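Local coordinates for secreted protein ASP-2 (Necator americanus, PDB 1U53), which is a hookworm secreted antigen of the CAP (pathogenesis-related-1) family, studied as a vaccine candidate, whose molecular activity is not firmly established, at residues 59-62 with 63-67; 78-82 with 83-87; 186-189 with 190-193; 12-15 with 16-19. All coordinates share one frame; numbering follows the deposited sequence.

Contact 1 (59-62 with 63-67); sequences VEKT and AMNNA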
# COMPACT_ATOMS: atom_id res chain seq x y z
N VAL A 59 9.29 -8.10 6.20
CA VAL A 59 9.00 -7.27 5.03
C VAL A 59 9.62 -5.90 5.24
O VAL A 59 10.20 -5.32 4.31
CB VAL A 59 7.51 -7.17 4.82
CG1 VAL A 59 7.21 -6.28 3.59
CG2 VAL A 59 6.96 -8.62 4.54
N GLU A 60 9.53 -5.36 6.46
CA GLU A 60 10.26 -4.09 6.76
C GLU A 60 11.77 -4.19 6.48
O GLU A 60 12.40 -3.26 5.96
CB GLU A 60 10.05 -3.67 8.22
CG GLU A 60 10.87 -2.47 8.62
CD GLU A 60 10.57 -2.07 10.05
OE1 GLU A 60 11.47 -2.28 10.88
OE2 GLU A 60 9.44 -1.58 10.32
N LYS A 61 12.33 -5.38 6.79
CA LYS A 61 13.77 -5.59 6.63
C LYS A 61 14.14 -5.47 5.20
O LYS A 61 15.10 -4.79 4.87
CB LYS A 61 14.12 -7.01 7.07
CG LYS A 61 15.55 -7.38 6.81
CD LYS A 61 15.75 -8.86 7.09
CE LYS A 61 17.20 -9.28 6.82
NZ LYS A 61 18.23 -8.46 7.60
N THR A 62 13.39 -6.10 4.32
CA THR A 62 13.73 -5.97 2.88
C THR A 62 13.41 -4.57 2.31
O THR A 62 14.13 -4.06 1.47
CB THR A 62 13.10 -7.10 2.01
OG1 THR A 62 11.75 -7.36 2.39
CG2 THR A 62 13.96 -8.39 2.18
N ALA A 63 12.36 -3.92 2.80
CA ALA A 63 12.12 -2.52 2.41
C ALA A 63 13.29 -1.64 2.83
O ALA A 63 13.78 -0.78 2.06
CB ALA A 63 10.81 -2.02 3.03
N MET A 64 13.77 -1.86 4.06
CA MET A 64 14.98 -1.23 4.57
C MET A 64 16.20 -1.43 3.69
O MET A 64 16.98 -0.49 3.47
CB MET A 64 15.28 -1.74 6.01
CG MET A 64 16.50 -1.06 6.62
SD MET A 64 16.76 -1.75 8.28
CE MET A 64 17.29 -3.41 7.89
N ASN A 65 16.42 -2.67 3.22
CA ASN A 65 17.55 -2.95 2.37
C ASN A 65 17.54 -2.04 1.13
O ASN A 65 18.59 -1.68 0.64
CB ASN A 65 17.54 -4.41 1.92
CG ASN A 65 17.84 -5.38 3.05
OD1 ASN A 65 18.29 -4.96 4.12
ND2 ASN A 65 17.55 -6.67 2.85
N ASN A 66 16.35 -1.71 0.62
CA ASN A 66 16.25 -0.77 -0.49
C ASN A 66 16.50 0.64 0.00
O ASN A 66 17.42 1.32 -0.45
CB ASN A 66 14.84 -0.88 -1.13
CG ASN A 66 14.64 0.05 -2.34
OD1 ASN A 66 15.35 1.03 -2.49
ND2 ASN A 66 13.65 -0.27 -3.19
N ALA A 67 15.70 1.06 0.97
CA ALA A 67 15.83 2.45 1.47
C ALA A 67 17.26 2.81 1.83
O ALA A 67 17.67 3.89 1.52
CB ALA A 67 14.91 2.69 2.65
O HOH W 1 19.71 -6.18 6.39
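Lys-61 and Asn-65 meet one turn apart on the alpha-helix 57-67, part of the CAP fold, where a water joins their side chains: it accepts from Lys-61 NZ at 3.0 Å and donates to Asn-65 OD1 at 2.9 Å. Both residues are exposed, and a charged lysine and a polar asparagine suit solvent. The amide of Asn-65 folds back beside the preceding turn because its CG lies anti to the carbonyl carbon (chi1 -70°). Its ND2 passes CG2 of Thr-62 at 4.0 Å, the two side chains slanting across each other. Met-64 differs, with CG anti to the backbone N, and a bend at its last torsion brings CE back to 4.0 Å from the Lys-61 O.

Behind these groups stands the i to i+4 ladder: Met-64 N to Glu-60 O is short at 2.7 Å, whereas Asn-66 N to Thr-62 O is weak. Thr-62 OG1 is hydrogen-bonded to Gln-162. The buried residues are small or have their polar ends satisfied. Ala-63 and Ala-67 let the helix settle on Val-160 of strand 157-164. Asn-66 reaches Tyr-158, while the buried carboxylate of Glu-60 is held by Tyr-55, Asn-10 and Arg-17, partners that probably stabilise its charge. Ala-63 CB lies 3.6 Å from Val-59 O, against the preceding turn.

Contact 2 (78-82 with 83-87); sequences NQRKG and LGENI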
# COMPACT_ATOMS: atom_id res chain seq x y z
N ASN A 78 14.55 -10.63 -6.68
CA ASN A 78 15.30 -11.48 -5.78
C ASN A 78 15.76 -10.73 -4.52
O ASN A 78 16.19 -11.36 -3.56
CB ASN A 78 16.48 -12.13 -6.51
CG ASN A 78 17.05 -13.30 -5.76
OD1 ASN A 78 18.26 -13.38 -5.52
ND2 ASN A 78 16.17 -14.22 -5.36
N GLN A 79 15.58 -9.41 -4.49
CA GLN A 79 15.91 -8.63 -3.28
C GLN A 79 14.65 -8.35 -2.43
O GLN A 79 14.71 -7.68 -1.38
CB GLN A 79 16.65 -7.35 -3.64
CG GLN A 79 18.07 -7.64 -4.01
CD GLN A 79 18.69 -6.53 -4.79
OE1 GLN A 79 19.24 -5.58 -4.22
NE2 GLN A 79 18.70 -6.67 -6.11
N ARG A 80 13.53 -8.88 -2.91
CA ARG A 80 12.27 -8.81 -2.18
C ARG A 80 11.40 -9.96 -2.61
O ARG A 80 10.29 -9.80 -3.14
CB ARG A 80 11.60 -7.48 -2.50
CG ARG A 80 11.50 -7.20 -3.99
CD ARG A 80 10.47 -6.10 -4.24
NE ARG A 80 10.69 -5.37 -5.49
CZ ARG A 80 9.77 -5.13 -6.41
NH1 ARG A 80 8.52 -5.60 -6.26
NH2 ARG A 80 10.09 -4.41 -7.49
N LYS A 81 11.91 -11.18 -2.41
CA LYS A 81 11.22 -12.33 -2.96
C LYS A 81 9.78 -12.42 -2.53
O LYS A 81 9.47 -12.41 -1.34
CB LYS A 81 11.94 -13.62 -2.59
CG LYS A 81 13.27 -13.73 -3.28
CD LYS A 81 14.03 -14.95 -2.84
CE LYS A 81 15.10 -14.56 -1.83
NZ LYS A 81 14.61 -14.41 -0.43
N GLY A 82 8.91 -12.54 -3.50
CA GLY A 82 7.50 -12.75 -3.23
C GLY A 82 6.77 -11.47 -2.82
O GLY A 82 5.63 -11.56 -2.33
N LEU A 83 7.42 -10.32 -2.99
CA LEU A 83 6.85 -9.05 -2.48
C LEU A 83 6.67 -7.98 -3.52
O LEU A 83 7.46 -7.88 -4.47
CB LEU A 83 7.76 -8.45 -1.40
CG LEU A 83 7.97 -9.38 -0.22
CD1 LEU A 83 9.06 -8.77 0.68
CD2 LEU A 83 6.67 -9.59 0.57
N GLY A 84 5.63 -7.12 -3.33
CA GLY A 84 5.45 -5.94 -4.18
C GLY A 84 6.15 -4.76 -3.50
O GLY A 84 6.73 -4.90 -2.40
N GLU A 85 6.11 -3.59 -4.14
CA GLU A 85 6.89 -2.49 -3.60
C GLU A 85 6.36 -1.15 -4.12
O GLU A 85 6.08 -1.01 -5.35
CB GLU A 85 8.33 -2.62 -4.05
CG GLU A 85 9.29 -1.51 -3.49
CD GLU A 85 10.70 -1.79 -3.97
OE1 GLU A 85 10.96 -1.58 -5.19
OE2 GLU A 85 11.51 -2.32 -3.17
N ASN A 86 6.25 -0.17 -3.21
CA ASN A 86 5.95 1.24 -3.60
C ASN A 86 7.07 2.09 -3.06
O ASN A 86 7.54 1.87 -1.96
CB ASN A 86 4.68 1.72 -2.91
CG ASN A 86 3.42 1.27 -3.63
OD1 ASN A 86 3.48 1.05 -4.85
ND2 ASN A 86 2.28 1.24 -2.94
N ILE A 87 7.52 3.07 -3.86
CA ILE A 87 8.59 3.93 -3.36
C ILE A 87 8.17 5.41 -3.43
O ILE A 87 7.26 5.77 -4.21
CB ILE A 87 9.93 3.73 -4.13
CG1 ILE A 87 9.77 4.10 -5.61
CG2 ILE A 87 10.44 2.30 -3.91
CD1 ILE A 87 11.10 3.95 -6.39
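Leu-83 N donates to Arg-80 O at 2.9 Å, the bond that closes a type II beta turn leading into strand 84-90 of the CAP sheet. Gly-82 fills the third position of this turn with a positive phi of 78°, a conformation that glycine adopts easily because it lacks a side chain. Arg-80 also binds the last residue of the turn through its side chain: its NH1 donates to Leu-83 O at 3.1 Å, with the oxygen near the guanidinium plane, at its edge. The long chain can reach this carbonyl because CG starts between the backbone N and the carbonyl carbon (chi1 50°) and then runs extended to NE.

The same guanidinium lies across Glu-85, whose CB covers one face toward the rim, 3.7 Å from Arg-80 CZ. The two side chains cross at about a right angle. Their principal polar partners lie elsewhere: Arg-80 NH2 donates to Ser-75 O, and Glu-85 is hydrogen-bonded to Ser-75 and Gln-162. Leucine suits position 83 because its branched end packs on Val-59 and Thr-62 of helix 57-67. Nearer the backbone, Leu-83 CB stays 3.4 Å from Arg-80 O.

Contact 3 (186-189 with 190-193); sequences NCDK and EKGL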
# COMPACT_ATOMS: atom_id res chain seq x y z
N ASN A 186 -15.11 -13.86 8.15
CA ASN A 186 -14.49 -13.25 9.34
C ASN A 186 -14.42 -11.75 9.09
O ASN A 186 -13.34 -11.23 8.82
CB ASN A 186 -13.07 -13.79 9.58
CG ASN A 186 -13.03 -15.30 9.85
OD1 ASN A 186 -13.79 -15.84 10.65
ND2 ASN A 186 -12.08 -15.97 9.20
N CYS A 187 -15.56 -11.07 9.19
CA CYS A 187 -15.75 -9.68 8.80
C CYS A 187 -15.68 -8.65 9.91
O CYS A 187 -16.33 -8.79 10.95
CB CYS A 187 -17.15 -9.56 8.22
SG CYS A 187 -17.60 -7.90 7.92
N ASP A 188 -14.92 -7.58 9.64
CA ASP A 188 -14.86 -6.39 10.51
C ASP A 188 -15.96 -5.51 9.93
O ASP A 188 -15.82 -4.89 8.85
CB ASP A 188 -13.44 -5.79 10.43
CG ASP A 188 -13.22 -4.59 11.37
OD1 ASP A 188 -14.19 -3.95 11.80
OD2 ASP A 188 -12.04 -4.27 11.63
N LYS A 189 -17.11 -5.55 10.57
CA LYS A 189 -18.30 -4.98 9.97
C LYS A 189 -18.22 -3.46 9.88
O LYS A 189 -18.73 -2.87 8.95
CB LYS A 189 -19.53 -5.39 10.77
CG LYS A 189 -19.92 -6.82 10.51
CD LYS A 189 -20.16 -7.05 9.01
CE LYS A 189 -21.00 -8.31 8.77
NZ LYS A 189 -21.44 -8.48 7.36
N GLU A 190 -17.60 -2.88 10.89
CA GLU A 190 -17.35 -1.44 10.96
C GLU A 190 -16.58 -0.96 9.73
O GLU A 190 -16.88 0.07 9.13
CB GLU A 190 -16.54 -1.15 12.23
CG GLU A 190 -17.26 -1.51 13.52
CD GLU A 190 -18.45 -0.61 13.77
OE1 GLU A 190 -18.25 0.64 13.72
OE2 GLU A 190 -19.58 -1.14 13.98
N LYS A 191 -15.58 -1.73 9.34
CA LYS A 191 -14.71 -1.25 8.28
C LYS A 191 -14.91 -1.88 6.90
O LYS A 191 -14.31 -1.42 5.95
CB LYS A 191 -13.26 -1.38 8.71
CG LYS A 191 -12.97 -0.72 10.09
CD LYS A 191 -11.80 -1.41 10.72
CE LYS A 191 -11.52 -0.96 12.18
NZ LYS A 191 -12.25 -1.84 13.21
N GLY A 192 -15.73 -2.93 6.79
CA GLY A 192 -15.85 -3.63 5.52
C GLY A 192 -14.57 -4.37 5.19
O GLY A 192 -14.28 -4.58 4.02
N LEU A 193 -13.83 -4.79 6.20
CA LEU A 193 -12.57 -5.51 6.00
C LEU A 193 -12.67 -6.93 6.53
O LEU A 193 -13.27 -7.16 7.58
CB LEU A 193 -11.40 -4.82 6.73
CG LEU A 193 -11.05 -3.42 6.22
CD1 LEU A 193 -9.90 -2.81 7.07
CD2 LEU A 193 -10.68 -3.50 4.76
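One carbonyl, Asp-188 O, faces three successive amides, those of Lys-191, Gly-192 and Leu-193, each through a weak hydrogen bond; the shortest is Gly-192 N at 2.8 Å. Gly-192 and Leu-193 together oppose Asp-188 as a G1 beta bulge, in the small antiparallel hairpin of strands 187-188 and 193-194. The positive phi of Gly-192, 69°, suits glycine, the usual residue at this position of a G1 bulge. Within the same pair, Asp-188 N gives a straighter bond to Leu-193 O at 2.7 Å, with an N-H...O angle of 163°.

The side chains reinforce the turn. Asp-188 turns CG away from its own backbone N (chi1 -176°), bringing the carboxylate beside the chain of Lys-191, which slants past it. Lys-191 NZ uses the syn lone pair of Asp-188 OD2 at 2.9 Å, and makes a weaker bond to OD1 of the same aspartate at 3.2 Å. Lysine suits this place because its long chain, bent at its last torsion, lets NZ reach the carboxylate; on the way Lys-191 CD is packed tightly, 3.0 Å from Asp-188 OD2.

Cys-187 ties the first strand to Cys-181 through a disulfide. Leu-193 packs against Met-50 and Thr-52 in a loop, and Lys-191 O accepts from Ser-29 of helix 14-32, fastening the hairpin beside that helix.

Contact 4 (12-15 with 16-19); sequences MSEE and ARQK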
# COMPACT_ATOMS: atom_id res chain seq x y z
N MET A 12 13.72 2.82 12.28
CA MET A 12 12.33 3.05 11.95
C MET A 12 11.56 3.27 13.26
O MET A 12 11.80 2.56 14.22
CB MET A 12 11.83 1.79 11.23
CG MET A 12 10.48 1.92 10.69
SD MET A 12 10.24 3.34 9.56
CE MET A 12 8.54 2.92 9.21
N SER A 13 10.66 4.26 13.33
CA SER A 13 10.00 4.47 14.60
C SER A 13 8.68 3.72 14.68
O SER A 13 8.02 3.49 13.64
CB SER A 13 9.72 5.98 14.80
OG SER A 13 8.80 6.44 13.80
N GLU A 14 8.27 3.34 15.90
CA GLU A 14 7.00 2.68 16.08
C GLU A 14 5.85 3.57 15.59
O GLU A 14 4.87 3.07 15.03
CB GLU A 14 6.77 2.26 17.54
CG GLU A 14 5.75 1.15 17.70
CD GLU A 14 6.09 -0.17 16.99
OE1 GLU A 14 7.27 -0.47 16.73
OE2 GLU A 14 5.15 -0.93 16.67
N GLU A 15 5.99 4.88 15.76
CA GLU A 15 4.95 5.83 15.28
C GLU A 15 4.79 5.74 13.77
O GLU A 15 3.67 5.75 13.24
CB GLU A 15 5.33 7.25 15.66
CG GLU A 15 5.33 7.54 17.17
CD GLU A 15 6.56 7.01 17.96
OE1 GLU A 15 7.60 6.59 17.39
OE2 GLU A 15 6.50 7.06 19.22
N ALA A 16 5.91 5.62 13.06
CA ALA A 16 5.84 5.55 11.60
C ALA A 16 5.28 4.22 11.15
O ALA A 16 4.54 4.12 10.13
CB ALA A 16 7.26 5.77 10.98
N ARG A 17 5.64 3.15 11.87
CA ARG A 17 5.12 1.84 11.51
C ARG A 17 3.62 1.87 11.71
O ARG A 17 2.87 1.38 10.86
CB ARG A 17 5.70 0.77 12.42
CG ARG A 17 7.18 0.60 12.31
CD ARG A 17 7.64 -0.58 13.21
NE ARG A 17 9.05 -0.88 12.93
CZ ARG A 17 10.04 -0.72 13.79
NH1 ARG A 17 9.77 -0.37 15.05
NH2 ARG A 17 11.28 -1.00 13.45
N GLN A 18 3.15 2.43 12.83
CA GLN A 18 1.72 2.50 13.08
C GLN A 18 1.03 3.34 12.03
O GLN A 18 -0.04 2.97 11.56
CB GLN A 18 1.46 3.08 14.47
CG GLN A 18 1.89 2.09 15.56
CD GLN A 18 1.63 2.59 16.98
OE1 GLN A 18 1.44 3.78 17.22
NE2 GLN A 18 1.63 1.67 17.93
N LYS A 19 1.66 4.44 11.63
CA LYS A 19 1.03 5.31 10.63
C LYS A 19 0.86 4.58 9.33
O LYS A 19 -0.21 4.60 8.71
CB LYS A 19 1.84 6.60 10.47
CG LYS A 19 1.22 7.64 9.54
CD LYS A 19 -0.11 8.11 10.13
CE LYS A 19 -0.71 9.23 9.35
NZ LYS A 19 -2.10 9.48 9.89
O HOH W 2 11.98 1.02 16.68
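Ser-13 O accepts from Arg-17 N at 3.0 Å in the carbonyl plane, opening the first turn of helix 14-32, and Ser-13 itself is the N-cap. Its hydroxyl oxygen OG accepts from Ala-16 N at 3.1 Å, a capping bond straighter (148°) than the weak one that amide also makes to Ser-13 O. Serine is apt here because its short side chain, with OG placed between the backbone N and the carbonyl carbon (chi1 64°), curls back to the helix start.

Arg-17 lies across Glu-14 at about a right angle, and its NH1 meets Glu-14 OE1 at 3.0 Å in a salt bridge, nearly in line with the carboxylate C-O bond. A water also connects NH1 of Arg-17 to Met-12 O. Over one face of the guanidinium sits Met-12 CB, 3.6 Å from Arg-17 NH2. The thioether chain, bent at its second torsion, then carries CE to 3.6 Å from Ala-16 CB, a flexible apolar cover for a small residue.

The other guanidinium nitrogens have partners outside the turn: NE pairs with Glu-60, and NH2 donates to Pro-8 O. Ala-16 and Lys-19 touch helix 97-109, so the start of helix 14-32 meets both that helix and helix 57-67.

How the contacts relate
Contact 1 touches both contact 2 and contact 4, whereas contact 3 stands apart. Glu-60 OE2 of contact 1 forms a salt bridge of 2.7 Å with Arg-17 NE of contact 4, fastening helix 57-67 to the start of helix 14-32. Toward contact 2, Asn-66 ND2 lies 3.0 Å from Glu-85 OE2, a probable hydrogen bond, and Thr-62 OG1 packs 3.5 Å from Leu-83 CD1, so the helix meets strand 84-90 through Glu-85 and the turn before it through Leu-83. The centres of contacts 1 and 2 are about 9 Å apart; the C-terminal hairpin of contact 3 is centred about 30 Å from contact 1, across the chain's centre.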